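Local structure of transcription initiation factor IIB (Methanocaldococcus vulcanius, 5O9I) at residues L45-C50 and V69-R74; V53-F58 and E181-G186; V6-P11 and P167-A172; H97-V102 and I110-L115; F81-E86 and L157-I162. The protein is a mini-intein of the HINT fold, probably excising itself from the archaeal transcription factor that hosts it by protein splicing. All coordinates share one frame; numbering follows the deposited sequence.

Interaction 1 of 5, residues L45-C50 and V69-R74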
# COMPACT_ATOMS: atom_id res chain seq x y z
N LEU A 45 10.02 -0.20 -15.10
CA LEU A 45 9.96 -0.83 -13.80
C LEU A 45 11.15 -1.77 -13.63
O LEU A 45 11.38 -2.64 -14.45
CB LEU A 45 8.68 -1.65 -13.60
CG LEU A 45 7.55 -0.91 -12.84
CD1 LEU A 45 6.78 -0.02 -13.82
CD2 LEU A 45 6.61 -1.83 -12.07
N GLU A 46 11.85 -1.59 -12.51
CA GLU A 46 12.80 -2.56 -12.00
C GLU A 46 12.16 -3.47 -10.95
O GLU A 46 11.44 -3.00 -10.11
CB GLU A 46 13.91 -1.82 -11.32
CG GLU A 46 14.76 -0.98 -12.21
CD GLU A 46 15.79 -0.30 -11.36
OE1 GLU A 46 16.88 -0.88 -11.15
OE2 GLU A 46 15.43 0.77 -10.82
N ILE A 47 12.41 -4.77 -11.07
CA ILE A 47 11.82 -5.79 -10.21
C ILE A 47 12.87 -6.69 -9.60
O ILE A 47 13.84 -7.07 -10.28
CB ILE A 47 10.85 -6.67 -11.01
CG1 ILE A 47 9.68 -5.82 -11.49
CG2 ILE A 47 10.34 -7.84 -10.20
CD1 ILE A 47 9.85 -5.42 -12.93
N ALA A 48 12.68 -7.06 -8.34
CA ALA A 48 13.60 -7.96 -7.66
C ALA A 48 12.89 -8.87 -6.70
O ALA A 48 11.93 -8.48 -6.05
CB ALA A 48 14.70 -7.18 -6.93
N ARG A 49 13.37 -10.10 -6.61
CA ARG A 49 12.80 -11.08 -5.73
C ARG A 49 13.31 -10.77 -4.35
O ARG A 49 14.43 -10.33 -4.22
CB ARG A 49 13.18 -12.49 -6.16
CG ARG A 49 12.18 -13.52 -5.70
CD ARG A 49 12.71 -14.93 -5.79
NE ARG A 49 13.87 -15.18 -4.93
CZ ARG A 49 13.85 -15.36 -3.61
NH1 ARG A 49 12.72 -15.32 -2.91
NH2 ARG A 49 14.99 -15.60 -2.97
N CYS A 50 12.48 -10.96 -3.32
CA CYS A 50 12.92 -10.81 -1.93
C CYS A 50 12.43 -11.95 -1.07
O CYS A 50 11.55 -12.71 -1.44
CB CYS A 50 12.53 -9.45 -1.34
SG CYS A 50 10.79 -9.01 -1.44
N VAL A 69 6.18 -11.44 1.26
CA VAL A 69 6.30 -10.68 0.04
C VAL A 69 7.22 -11.47 -0.86
O VAL A 69 8.33 -11.79 -0.48
CB VAL A 69 6.96 -9.31 0.31
CG1 VAL A 69 7.18 -8.56 -1.02
CG2 VAL A 69 6.10 -8.47 1.23
N SER A 70 6.76 -11.75 -2.07
CA SER A 70 7.57 -12.51 -3.03
C SER A 70 8.57 -11.64 -3.74
O SER A 70 9.76 -12.02 -3.88
CB SER A 70 6.63 -13.15 -4.06
OG SER A 70 5.70 -12.17 -4.51
N GLU A 71 8.10 -10.49 -4.22
CA GLU A 71 8.98 -9.53 -4.93
C GLU A 71 8.56 -8.07 -4.79
O GLU A 71 7.44 -7.75 -4.45
CB GLU A 71 9.05 -9.88 -6.44
CG GLU A 71 7.76 -10.42 -7.03
CD GLU A 71 7.50 -10.00 -8.45
OE1 GLU A 71 8.45 -10.09 -9.25
OE2 GLU A 71 6.36 -9.58 -8.75
N VAL A 72 9.51 -7.18 -5.09
CA VAL A 72 9.34 -5.74 -4.96
C VAL A 72 9.68 -5.09 -6.27
O VAL A 72 10.36 -5.68 -7.06
CB VAL A 72 10.24 -5.17 -3.83
CG1 VAL A 72 9.80 -5.72 -2.49
CG2 VAL A 72 11.74 -5.43 -4.07
N SER A 73 9.23 -3.85 -6.47
CA SER A 73 9.36 -3.13 -7.72
C SER A 73 9.42 -1.65 -7.47
O SER A 73 8.97 -1.19 -6.44
CB SER A 73 8.19 -3.44 -8.67
OG SER A 73 6.91 -2.98 -8.21
N ARG A 74 10.02 -0.91 -8.41
CA ARG A 74 9.94 0.53 -8.46
C ARG A 74 9.97 1.07 -9.88
O ARG A 74 10.42 0.42 -10.78
CB ARG A 74 11.11 1.12 -7.68
CG ARG A 74 12.45 0.99 -8.38
CD ARG A 74 13.59 1.38 -7.46
NE ARG A 74 14.88 1.13 -8.08
CZ ARG A 74 16.07 1.41 -7.55
NH1 ARG A 74 16.17 1.96 -6.36
NH2 ARG A 74 17.17 1.08 -8.19
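E46 to R49 runs antiparallel to E71 to R74, the two short axes coming within 4.7 Å with 163° between their directions. E46 with R74 and A48 with V72 are hydrogen-bonded pairs; I47 with S73 and R49 with E71 are the non-hydrogen-bonded ones between and beyond them. In the A48–V72 pair, A48 N donates to V72 O at 3.0 Å and V72 N answers to A48 O at 2.9 Å. The pairing runs on past R49, where C50 N reaches S70 O at 3.0 Å.

Within the HINT fold of the intein splicing domain, this is one side of a four-stranded antiparallel sheet: strand 46-49 lies outermost, and strand 71-76 separates it from strand 171-176. Helix 25-34 covers the face that carries A48, V72 and R74, with I29 and I33 against it.

On that same face E46 and R74 lie alongside each other, pointing the same way. R74 CG stands between its backbone N and carbonyl carbon (chi1 74°), and the chain then extends straight to NE, which makes a salt bridge to E46 OE2 at 2.8 Å. The bond arrives from above the carboxylate plane, the two flat groups being turned 39° apart. R74 NH2 adds a weak bond to the same oxygen at 3.2 Å, while NH1 pairs with D30, so two carboxylates share the guanidinium. At the far end C50 SG rests on V72 CG1, 3.6 Å away, and also touches V69 CG1. On the opposite face S73 CB packs against I47 CG1, and the E71 carboxylate bonds to T176.

Interaction 2 of 5, residues V53-F58 and E181-G186; sequences VEVIAF and ENFIAG
N182 and F58 carry the polar part of this contact. F58 N donates to N182 OD1 at 2.8 Å, in the carbonyl plane and on a lone pair, and N182 ND2 returns a bond to F58 O at 3.0 Å with an N-H...O angle of 168°. The amide thus engages both backbone polar groups of one residue. A single backbone bond joins the strands themselves, from I184 N to I56 O at 3.2 Å.

N182 CG stands between its own backbone N and carbonyl carbon, which lays the amide over the F58 ring as a stack: the planes are 13° apart, and ND2 sits 3.3 Å above the ring plane, over its centre. In the HINT fold strand 182-185, paired with 190-193, runs across strand 53-58 at 112° and does not join its sheet edge to edge. An alanine at N182 would probably leave F58 N and F58 O without these mates and uncover the ring face that the amide occupies.

Apolar contacts fill the crossing. V55 CG1 touches F183 CB at 3.4 Å, while the F183 side chain packs on L192. I56 CG2 meets the tip of I184, its CD1, at 3.9 Å, the two chains lying at a slant and both touching F64.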
# COMPACT_ATOMS: atom_id res chain seq x y z
N VAL A 53 10.83 -11.63 4.36
CA VAL A 53 10.17 -10.36 4.57
C VAL A 53 8.66 -10.52 4.45
O VAL A 53 8.16 -11.10 3.50
CB VAL A 53 10.66 -9.32 3.55
CG1 VAL A 53 9.75 -8.07 3.53
CG2 VAL A 53 12.10 -8.92 3.88
N GLU A 54 7.92 -9.98 5.40
CA GLU A 54 6.49 -10.08 5.39
C GLU A 54 5.84 -8.79 5.71
O GLU A 54 6.42 -7.96 6.39
CB GLU A 54 6.02 -11.06 6.43
CG GLU A 54 6.52 -12.46 6.19
CD GLU A 54 6.09 -13.38 7.29
OE1 GLU A 54 6.75 -13.34 8.35
OE2 GLU A 54 5.10 -14.10 7.09
N VAL A 55 4.59 -8.67 5.29
CA VAL A 55 3.84 -7.47 5.39
C VAL A 55 2.45 -7.80 5.91
O VAL A 55 2.01 -8.92 5.81
CB VAL A 55 3.89 -6.83 3.99
CG1 VAL A 55 2.60 -6.86 3.23
CG2 VAL A 55 4.53 -5.46 4.07
N ILE A 56 1.79 -6.82 6.47
CA ILE A 56 0.42 -7.01 6.94
C ILE A 56 -0.61 -6.85 5.82
O ILE A 56 -0.65 -5.83 5.11
CB ILE A 56 0.09 -6.00 8.09
CG1 ILE A 56 1.07 -6.18 9.26
CG2 ILE A 56 -1.26 -6.25 8.68
CD1 ILE A 56 1.27 -4.89 10.00
N ALA A 57 -1.44 -7.90 5.68
CA ALA A 57 -2.47 -7.99 4.65
C ALA A 57 -3.69 -8.58 5.25
O ALA A 57 -3.59 -9.32 6.20
CB ALA A 57 -2.03 -8.89 3.55
N PHE A 58 -4.85 -8.25 4.71
CA PHE A 58 -6.05 -8.84 5.22
C PHE A 58 -6.38 -10.11 4.51
O PHE A 58 -6.13 -10.24 3.32
CB PHE A 58 -7.19 -7.88 5.16
CG PHE A 58 -7.75 -7.64 3.77
CD1 PHE A 58 -8.67 -8.56 3.19
CD2 PHE A 58 -7.49 -6.49 3.11
CE1 PHE A 58 -9.21 -8.35 1.94
CE2 PHE A 58 -8.10 -6.22 1.92
CZ PHE A 58 -8.92 -7.18 1.31
N GLU A 181 -2.95 -10.31 -2.23
CA GLU A 181 -3.03 -9.21 -3.19
C GLU A 181 -3.37 -7.85 -2.57
O GLU A 181 -3.83 -6.93 -3.26
CB GLU A 181 -4.03 -9.52 -4.33
CG GLU A 181 -3.49 -10.47 -5.39
CD GLU A 181 -3.28 -11.91 -4.93
OE1 GLU A 181 -2.24 -12.48 -5.36
OE2 GLU A 181 -4.15 -12.45 -4.16
N ASN A 182 -3.12 -7.72 -1.27
CA ASN A 182 -3.24 -6.44 -0.61
C ASN A 182 -2.14 -6.26 0.44
O ASN A 182 -1.42 -7.19 0.79
CB ASN A 182 -4.64 -6.31 0.02
CG ASN A 182 -4.78 -7.17 1.26
OD1 ASN A 182 -4.26 -6.82 2.33
ND2 ASN A 182 -5.46 -8.31 1.13
N PHE A 183 -2.04 -5.05 0.94
CA PHE A 183 -1.23 -4.76 2.10
C PHE A 183 -1.48 -3.34 2.54
O PHE A 183 -2.06 -2.55 1.83
CB PHE A 183 0.22 -4.91 1.81
CG PHE A 183 0.74 -3.86 0.86
CD1 PHE A 183 0.58 -4.02 -0.52
CD2 PHE A 183 1.41 -2.74 1.32
CE1 PHE A 183 1.04 -3.07 -1.42
CE2 PHE A 183 1.88 -1.78 0.42
CZ PHE A 183 1.70 -1.94 -0.96
N ILE A 184 -1.00 -3.01 3.70
CA ILE A 184 -1.27 -1.69 4.19
C ILE A 184 -0.01 -0.92 4.27
O ILE A 184 1.07 -1.47 4.44
CB ILE A 184 -1.96 -1.71 5.55
CG1 ILE A 184 -0.97 -2.13 6.62
CG2 ILE A 184 -3.16 -2.68 5.47
CD1 ILE A 184 -1.59 -2.48 7.88
N ALA A 185 -0.19 0.38 4.16
CA ALA A 185 0.93 1.29 4.21
C ALA A 185 0.40 2.67 4.59
O ALA A 185 -0.81 2.91 4.49
CB ALA A 185 1.63 1.32 2.86
N GLY A 186 1.29 3.54 5.04
CA GLY A 186 0.89 4.91 5.42
C GLY A 186 0.72 4.96 6.92
O GLY A 186 0.50 3.94 7.55

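Interaction 3 of 5, residues V6-P11 and P167-A172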
# COMPACT_ATOMS: atom_id res chain seq x y z
N VAL A 6 3.44 3.45 -4.75
CA VAL A 6 3.45 4.22 -3.53
C VAL A 6 4.75 5.03 -3.41
O VAL A 6 5.81 4.63 -3.92
CB VAL A 6 3.14 3.32 -2.29
CG1 VAL A 6 3.48 1.87 -2.56
CG2 VAL A 6 3.83 3.77 -1.00
N ASP A 7 4.66 6.18 -2.75
CA ASP A 7 5.79 7.06 -2.62
C ASP A 7 6.91 6.49 -1.75
O ASP A 7 6.64 5.75 -0.80
CB ASP A 7 5.35 8.38 -2.08
CG ASP A 7 6.47 9.42 -2.14
OD1 ASP A 7 6.83 9.88 -3.29
OD2 ASP A 7 7.00 9.71 -1.04
N TYR A 8 8.15 6.84 -2.11
CA TYR A 8 9.36 6.51 -1.35
C TYR A 8 9.15 6.54 0.15
O TYR A 8 9.50 5.59 0.85
CB TYR A 8 10.52 7.49 -1.68
CG TYR A 8 11.83 7.14 -0.97
CD1 TYR A 8 12.19 7.72 0.27
CD2 TYR A 8 12.70 6.20 -1.50
CE1 TYR A 8 13.37 7.36 0.93
CE2 TYR A 8 13.88 5.83 -0.85
CZ TYR A 8 14.21 6.40 0.37
OH TYR A 8 15.38 6.00 0.96
N SER A 9 8.58 7.62 0.63
CA SER A 9 8.64 7.92 2.07
C SER A 9 7.55 7.27 2.92
O SER A 9 7.69 7.25 4.11
CB SER A 9 8.63 9.43 2.30
OG SER A 9 7.56 10.01 1.59
N GLU A 10 6.50 6.71 2.31
CA GLU A 10 5.40 6.11 3.08
C GLU A 10 5.92 4.93 3.89
O GLU A 10 6.69 4.11 3.39
CB GLU A 10 4.30 5.63 2.16
CG GLU A 10 3.60 6.73 1.37
CD GLU A 10 2.83 7.71 2.25
OE1 GLU A 10 2.56 7.38 3.45
OE2 GLU A 10 2.46 8.81 1.73
N PRO A 11 5.56 4.86 5.19
CA PRO A 11 6.05 3.79 6.02
C PRO A 11 5.19 2.52 5.96
O PRO A 11 3.98 2.57 5.65
CB PRO A 11 6.04 4.41 7.42
CG PRO A 11 4.93 5.39 7.36
CD PRO A 11 4.85 5.89 5.97
N PRO A 167 6.57 13.49 -6.38
CA PRO A 167 7.16 12.39 -5.62
C PRO A 167 8.53 12.56 -5.00
O PRO A 167 9.52 12.62 -5.73
CB PRO A 167 7.32 11.32 -6.67
CG PRO A 167 7.46 12.07 -7.92
CD PRO A 167 6.43 13.12 -7.78
N THR A 168 8.57 12.46 -3.68
CA THR A 168 9.81 12.39 -2.91
C THR A 168 10.62 11.18 -3.46
O THR A 168 10.02 10.14 -3.72
CB THR A 168 9.50 12.24 -1.39
OG1 THR A 168 9.79 10.91 -0.94
CG2 THR A 168 8.04 12.63 -0.98
N ASN A 169 11.94 11.31 -3.64
CA ASN A 169 12.71 10.44 -4.50
C ASN A 169 11.82 10.06 -5.66
O ASN A 169 11.17 9.04 -5.58
CB ASN A 169 13.34 9.22 -3.75
CG ASN A 169 13.94 8.16 -4.71
OD1 ASN A 169 14.53 8.61 -5.88
ND2 ASN A 169 13.67 6.78 -4.35
N GLY A 170 11.76 10.88 -6.71
CA GLY A 170 10.98 10.56 -7.93
C GLY A 170 10.90 9.10 -8.37
O GLY A 170 11.39 8.71 -9.39
N TYR A 171 10.29 8.27 -7.54
CA TYR A 171 10.22 6.83 -7.72
C TYR A 171 9.02 6.43 -6.93
O TYR A 171 8.85 6.89 -5.81
CB TYR A 171 11.43 6.09 -7.10
CG TYR A 171 12.49 5.53 -8.03
CD1 TYR A 171 13.50 4.73 -7.53
CD2 TYR A 171 12.50 5.76 -9.42
CE1 TYR A 171 14.49 4.20 -8.34
CE2 TYR A 171 13.50 5.23 -10.24
CZ TYR A 171 14.48 4.42 -9.70
OH TYR A 171 15.49 3.93 -10.53
N ALA A 172 8.19 5.58 -7.53
CA ALA A 172 7.08 4.94 -6.86
C ALA A 172 7.46 3.48 -6.69
O ALA A 172 8.28 2.98 -7.39
CB ALA A 172 5.81 5.07 -7.69
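D7 and T168 meet at an Asx turn near the start of the chain, where the weakly bonded strand 6-7 lies at the edge of the sheet beside strand 171-176. D7 OD2 accepts from S9 N two residues on, at 3.1 Å, which defines the turn; a type I beta turn spans D7 to E10 over the same residues. The carboxylate gets there with CG anti to the backbone N (chi1 -171°), which places OD2 within reach of both its own turn and T168. S9 OG donates to the same OD2 at 2.7 Å, nearly along the C-O axis. T168 OG1 supplies the bond across the contact, to D7 OD2 at 3.0 Å, on the syn side and 16° out of the carboxylate plane. The T168 side chain crosses that of D7 at about a right angle, and its CG2 methyl lies against the same oxygen.

Next in the chain, Y8 CB lies 3.4 Å from T168 O. The Y8 ring meets N169 obliquely, with ring and amide planes 79° apart, and reaches on to E27 and D30 of helix 25-34. A172 CA makes a CA-H...O contact with V6 O at 3.2 Å, and V6 is also bonded through its backbone to Y173.

Three donors therefore converge on one carboxylate oxygen, two from the turn and one from the facing segment. They fix the rotation of the D7 carboxylate, and through it T168 is tied to a turn whose strand has few backbone bonds of its own.

Interaction 4 of 5, residues H97-V102 and I110-L115; sequences HSVFTV and IRVDDL
I110 CG2 is the bump and the gap between V99 and T101 is the hollow: the methyl lies 3.9 Å from V99 CG2 and 4.0 Å from T101 CB. T101 CG2 lies against I110 CB, while T101 OG1 is bonded to I120 O. V99 offers two methyl prongs. Its CG1, anti to the carbonyl carbon (chi1 -54°), points to V112 CG2 at 3.9 Å, the two side chains crossing at about a right angle; its other prong, CG2, touches both I110 and, at 4.3 Å, L115 CD1. L115 comes back to V99 because V112 to L115 form a type I beta turn, and L121 touches both V99 and L115.

V112 CG2 also sits 3.3 Å from H97 O, the same carbonyl that accepts from V112 N. R111 lies on the other face, with S98; its NH1 forms salt bridges with D113 and D114, at 2.7 Å to D114 OD2.

The backbone sets this fit, with V99 N to I110 O at 3.0 Å and I110 N back to V99 O, a hydrogen-bonded antiparallel pair. This is the pairing of a beta hairpin, strands 98-103 and 106-111; H97, just ahead of it, probably corresponds to the histidine of the TxxH motif of intein block B.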
# COMPACT_ATOMS: atom_id res chain seq x y z
N HIS A 97 -3.12 3.27 -9.50
CA HIS A 97 -3.12 2.16 -8.54
C HIS A 97 -4.45 2.18 -7.76
O HIS A 97 -5.24 3.09 -7.94
CB HIS A 97 -1.90 2.29 -7.60
CG HIS A 97 -1.65 1.10 -6.72
ND1 HIS A 97 -1.93 1.12 -5.36
CD2 HIS A 97 -1.18 -0.14 -6.99
CE1 HIS A 97 -1.65 -0.07 -4.85
NE2 HIS A 97 -1.19 -0.84 -5.81
N SER A 98 -4.70 1.18 -6.93
CA SER A 98 -6.00 1.00 -6.35
C SER A 98 -5.98 0.84 -4.81
O SER A 98 -5.03 0.31 -4.24
CB SER A 98 -6.67 -0.20 -7.06
OG SER A 98 -5.65 -0.99 -7.73
N VAL A 99 -7.02 1.38 -4.19
CA VAL A 99 -7.30 1.22 -2.78
C VAL A 99 -8.64 0.52 -2.69
O VAL A 99 -9.03 -0.12 -3.66
CB VAL A 99 -7.31 2.58 -2.05
CG1 VAL A 99 -6.00 3.31 -2.32
CG2 VAL A 99 -8.50 3.43 -2.44
N PHE A 100 -9.33 0.57 -1.56
CA PHE A 100 -10.58 -0.15 -1.43
C PHE A 100 -11.65 0.80 -0.95
O PHE A 100 -11.37 1.78 -0.27
CB PHE A 100 -10.48 -1.28 -0.42
CG PHE A 100 -9.70 -2.47 -0.90
CD1 PHE A 100 -8.30 -2.52 -0.77
CD2 PHE A 100 -10.35 -3.59 -1.43
CE1 PHE A 100 -7.58 -3.63 -1.17
CE2 PHE A 100 -9.62 -4.71 -1.81
CZ PHE A 100 -8.25 -4.73 -1.69
N THR A 101 -12.89 0.47 -1.30
CA THR A 101 -14.02 1.22 -0.81
C THR A 101 -15.05 0.17 -0.48
O THR A 101 -14.81 -1.02 -0.63
CB THR A 101 -14.54 2.25 -1.85
OG1 THR A 101 -15.47 3.13 -1.23
CG2 THR A 101 -15.21 1.56 -3.08
N VAL A 102 -16.19 0.63 0.03
CA VAL A 102 -17.28 -0.28 0.33
C VAL A 102 -18.27 -0.19 -0.81
O VAL A 102 -18.44 0.88 -1.40
CB VAL A 102 -17.99 0.04 1.65
CG1 VAL A 102 -19.18 -0.91 1.90
CG2 VAL A 102 -16.98 -0.03 2.79
N ILE A 110 -11.02 0.04 -5.79
CA ILE A 110 -11.43 1.16 -6.52
C ILE A 110 -10.15 1.88 -6.86
O ILE A 110 -9.26 2.04 -6.02
CB ILE A 110 -12.39 2.04 -5.68
CG1 ILE A 110 -13.29 2.88 -6.61
CG2 ILE A 110 -11.66 2.86 -4.62
CD1 ILE A 110 -14.42 2.03 -7.22
N ARG A 111 -10.08 2.32 -8.09
CA ARG A 111 -8.86 2.92 -8.57
C ARG A 111 -8.89 4.35 -8.13
O ARG A 111 -9.96 4.92 -7.90
CB ARG A 111 -8.53 2.70 -10.04
CG ARG A 111 -9.59 2.10 -10.92
CD ARG A 111 -9.02 1.69 -12.26
NE ARG A 111 -7.84 2.42 -12.73
CZ ARG A 111 -7.83 3.66 -13.20
NH1 ARG A 111 -8.93 4.41 -13.23
NH2 ARG A 111 -6.69 4.20 -13.61
N VAL A 112 -7.71 4.91 -7.97
CA VAL A 112 -7.59 6.14 -7.26
C VAL A 112 -8.09 7.32 -8.08
O VAL A 112 -8.84 8.13 -7.56
CB VAL A 112 -6.14 6.34 -6.78
CG1 VAL A 112 -5.88 7.76 -6.36
CG2 VAL A 112 -5.86 5.41 -5.61
N ASP A 113 -7.71 7.42 -9.35
CA ASP A 113 -8.17 8.53 -10.19
C ASP A 113 -9.70 8.54 -10.41
O ASP A 113 -10.27 9.58 -10.76
CB ASP A 113 -7.38 8.67 -11.51
CG ASP A 113 -7.12 7.33 -12.21
OD1 ASP A 113 -7.93 6.37 -12.08
OD2 ASP A 113 -6.08 7.24 -12.89
N ASP A 114 -10.36 7.39 -10.18
CA ASP A 114 -11.81 7.33 -10.04
C ASP A 114 -12.38 7.73 -8.68
O ASP A 114 -13.59 7.63 -8.46
CB ASP A 114 -12.30 5.92 -10.36
CG ASP A 114 -12.13 5.57 -11.81
OD1 ASP A 114 -12.75 6.24 -12.66
OD2 ASP A 114 -11.41 4.60 -12.10
N LEU A 115 -11.56 8.20 -7.74
CA LEU A 115 -12.10 8.56 -6.45
C LEU A 115 -12.66 9.95 -6.53
O LEU A 115 -12.39 10.68 -7.48
CB LEU A 115 -11.04 8.50 -5.33
CG LEU A 115 -10.57 7.14 -4.79
CD1 LEU A 115 -9.43 7.39 -3.83
CD2 LEU A 115 -11.69 6.43 -4.05

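Interaction 5 of 5, residues F81-E86 and L157-I162; sequences FEIVVE and LKIKKI
V84 and its neighbours run against K158 to I162 as antiparallel strands whose short axes approach to 4.3 Å at 133°. A classic beta bulge interrupts the pairing: K160 and K161 both face V84, whose O takes K160 N at 2.7 Å and, weakly, K161 N at 3.4 Å. V84 N donates to K161 O at 2.9 Å on one side of the bulge, and E86 N to K158 O at 3.0 Å on the other. The sheet is the four-stranded one of the HINT domain in which these two strands are central.

I83 CG2 touches I162 CG2 at 3.8 Å and also reaches I159 CG2; L121 packs against both I83 and I159. V85 CG1, anti to the carbonyl carbon (chi1 -68°), lies against I159 at CA and, more loosely, CG1, which leaves CG2 to meet L157 CD1 at 4.0 Å, the V85 and L157 side chains crossing at about a right angle. An alanine at V85 would probably open a gap between L157 and I159, leaving both with less to pack on.

The exposed E86 and K158 lie alongside each other, E86 touching the aliphatic CG and CD of K158, the charged ends not in contact. V84 CG2 is flanked by K161 NZ. At the strand end L157 CD1 comes within 3.3 Å of E86 O.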
# COMPACT_ATOMS: atom_id res chain seq x y z
N PHE A 81 -0.66 11.39 -6.10
CA PHE A 81 -1.83 11.96 -5.41
C PHE A 81 -1.65 11.82 -3.91
O PHE A 81 -1.19 10.80 -3.43
CB PHE A 81 -3.14 11.26 -5.80
CG PHE A 81 -3.50 11.31 -7.28
CD1 PHE A 81 -2.77 12.06 -8.21
CD2 PHE A 81 -4.59 10.58 -7.74
CE1 PHE A 81 -3.14 12.06 -9.55
CE2 PHE A 81 -4.98 10.60 -9.08
CZ PHE A 81 -4.24 11.32 -9.99
N GLU A 82 -1.98 12.86 -3.16
CA GLU A 82 -2.11 12.75 -1.72
C GLU A 82 -3.59 12.62 -1.41
O GLU A 82 -4.39 13.38 -1.92
CB GLU A 82 -1.53 13.96 -1.02
CG GLU A 82 -1.43 13.75 0.48
CD GLU A 82 -0.77 14.89 1.20
OE1 GLU A 82 -1.12 16.06 0.91
OE2 GLU A 82 0.09 14.60 2.06
N ILE A 83 -3.94 11.65 -0.58
CA ILE A 83 -5.32 11.49 -0.15
C ILE A 83 -5.37 11.78 1.33
O ILE A 83 -4.56 11.22 2.09
CB ILE A 83 -5.85 10.09 -0.37
CG1 ILE A 83 -5.53 9.68 -1.80
CG2 ILE A 83 -7.35 10.06 -0.08
CD1 ILE A 83 -6.12 8.35 -2.24
N VAL A 84 -6.31 12.66 1.71
CA VAL A 84 -6.60 12.96 3.09
C VAL A 84 -8.00 12.47 3.45
O VAL A 84 -8.96 12.69 2.66
CB VAL A 84 -6.56 14.47 3.36
CG1 VAL A 84 -6.52 14.73 4.86
CG2 VAL A 84 -5.36 15.09 2.65
N VAL A 85 -8.12 11.83 4.62
CA VAL A 85 -9.42 11.42 5.15
C VAL A 85 -9.72 12.00 6.52
O VAL A 85 -8.81 12.50 7.23
CB VAL A 85 -9.59 9.86 5.23
CG1 VAL A 85 -9.66 9.25 3.83
CG2 VAL A 85 -8.51 9.20 6.08
N GLU A 86 -11.02 11.96 6.86
CA GLU A 86 -11.52 12.17 8.25
C GLU A 86 -10.47 11.80 9.29
O GLU A 86 -10.11 10.66 9.39
CB GLU A 86 -12.79 11.33 8.45
CG GLU A 86 -13.84 11.86 9.45
CD GLU A 86 -15.26 11.52 9.03
OE1 GLU A 86 -15.48 10.33 8.72
OE2 GLU A 86 -16.14 12.42 9.00
N LEU A 157 -13.55 5.53 6.40
CA LEU A 157 -13.44 6.95 6.61
C LEU A 157 -13.67 7.65 5.29
O LEU A 157 -13.41 7.05 4.22
CB LEU A 157 -12.05 7.30 7.16
CG LEU A 157 -11.75 6.87 8.61
CD1 LEU A 157 -10.41 7.38 9.07
CD2 LEU A 157 -12.83 7.29 9.63
N LYS A 158 -14.11 8.91 5.36
CA LYS A 158 -14.51 9.62 4.13
C LYS A 158 -13.35 10.48 3.71
O LYS A 158 -12.59 10.95 4.57
CB LYS A 158 -15.76 10.49 4.30
CG LYS A 158 -16.68 10.21 5.50
CD LYS A 158 -17.65 11.40 5.77
CE LYS A 158 -19.12 11.10 5.37
NZ LYS A 158 -19.25 10.43 4.03
N ILE A 159 -13.27 10.74 2.42
CA ILE A 159 -12.16 11.50 1.88
C ILE A 159 -12.41 12.99 2.08
O ILE A 159 -13.44 13.51 1.68
CB ILE A 159 -12.00 11.20 0.38
CG1 ILE A 159 -11.77 9.72 0.15
CG2 ILE A 159 -10.86 12.06 -0.21
CD1 ILE A 159 -12.36 9.16 -1.11
N LYS A 160 -11.43 13.67 2.68
CA LYS A 160 -11.52 15.08 3.02
C LYS A 160 -11.16 15.87 1.77
O LYS A 160 -11.98 16.62 1.24
CB LYS A 160 -10.58 15.40 4.19
CG LYS A 160 -10.84 16.75 4.85
CD LYS A 160 -11.35 16.65 6.28
CE LYS A 160 -10.19 16.36 7.26
NZ LYS A 160 -10.62 16.14 8.67
N LYS A 161 -9.94 15.67 1.27
CA LYS A 161 -9.57 16.17 -0.06
C LYS A 161 -8.41 15.38 -0.64
O LYS A 161 -7.74 14.64 0.08
CB LYS A 161 -9.27 17.68 -0.05
CG LYS A 161 -8.21 18.11 0.94
CD LYS A 161 -7.30 19.21 0.40
CE LYS A 161 -6.41 19.77 1.49
NZ LYS A 161 -5.81 18.76 2.42
N ILE A 162 -8.19 15.57 -1.94
CA ILE A 162 -7.21 14.81 -2.71
C ILE A 162 -6.34 15.72 -3.56
O ILE A 162 -6.72 16.07 -4.64
CB ILE A 162 -7.86 13.67 -3.55
CG1 ILE A 162 -8.97 14.14 -4.49
CG2 ILE A 162 -8.43 12.67 -2.55
CD1 ILE A 162 -9.68 13.00 -5.20

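How the interactions relate
Interactions 1 and 3 share a sheet: Y171 OH lies 3.2 Å from E46 OE2, a probable hydrogen bond, and the Y171 ring packs on R74. Interactions 1 and 2 meet where V69 N probably bonds V53 O at 3.0 Å, and interactions 2 and 3 where G186 N probably bonds P11 O at 2.9 Å. F58 of interaction 2 stacks edge-to-face on F100 of interaction 4, which also meets H193. H193 and N194 probably match the C-terminal histidine and asparagine of inteins, placing interactions 2 and 4 near the splice end. Interactions 4 and 5 pack through V112 and F81, their centres about 12 Å apart; interactions 1 and 5 lie farthest apart, about 28 Å between centres.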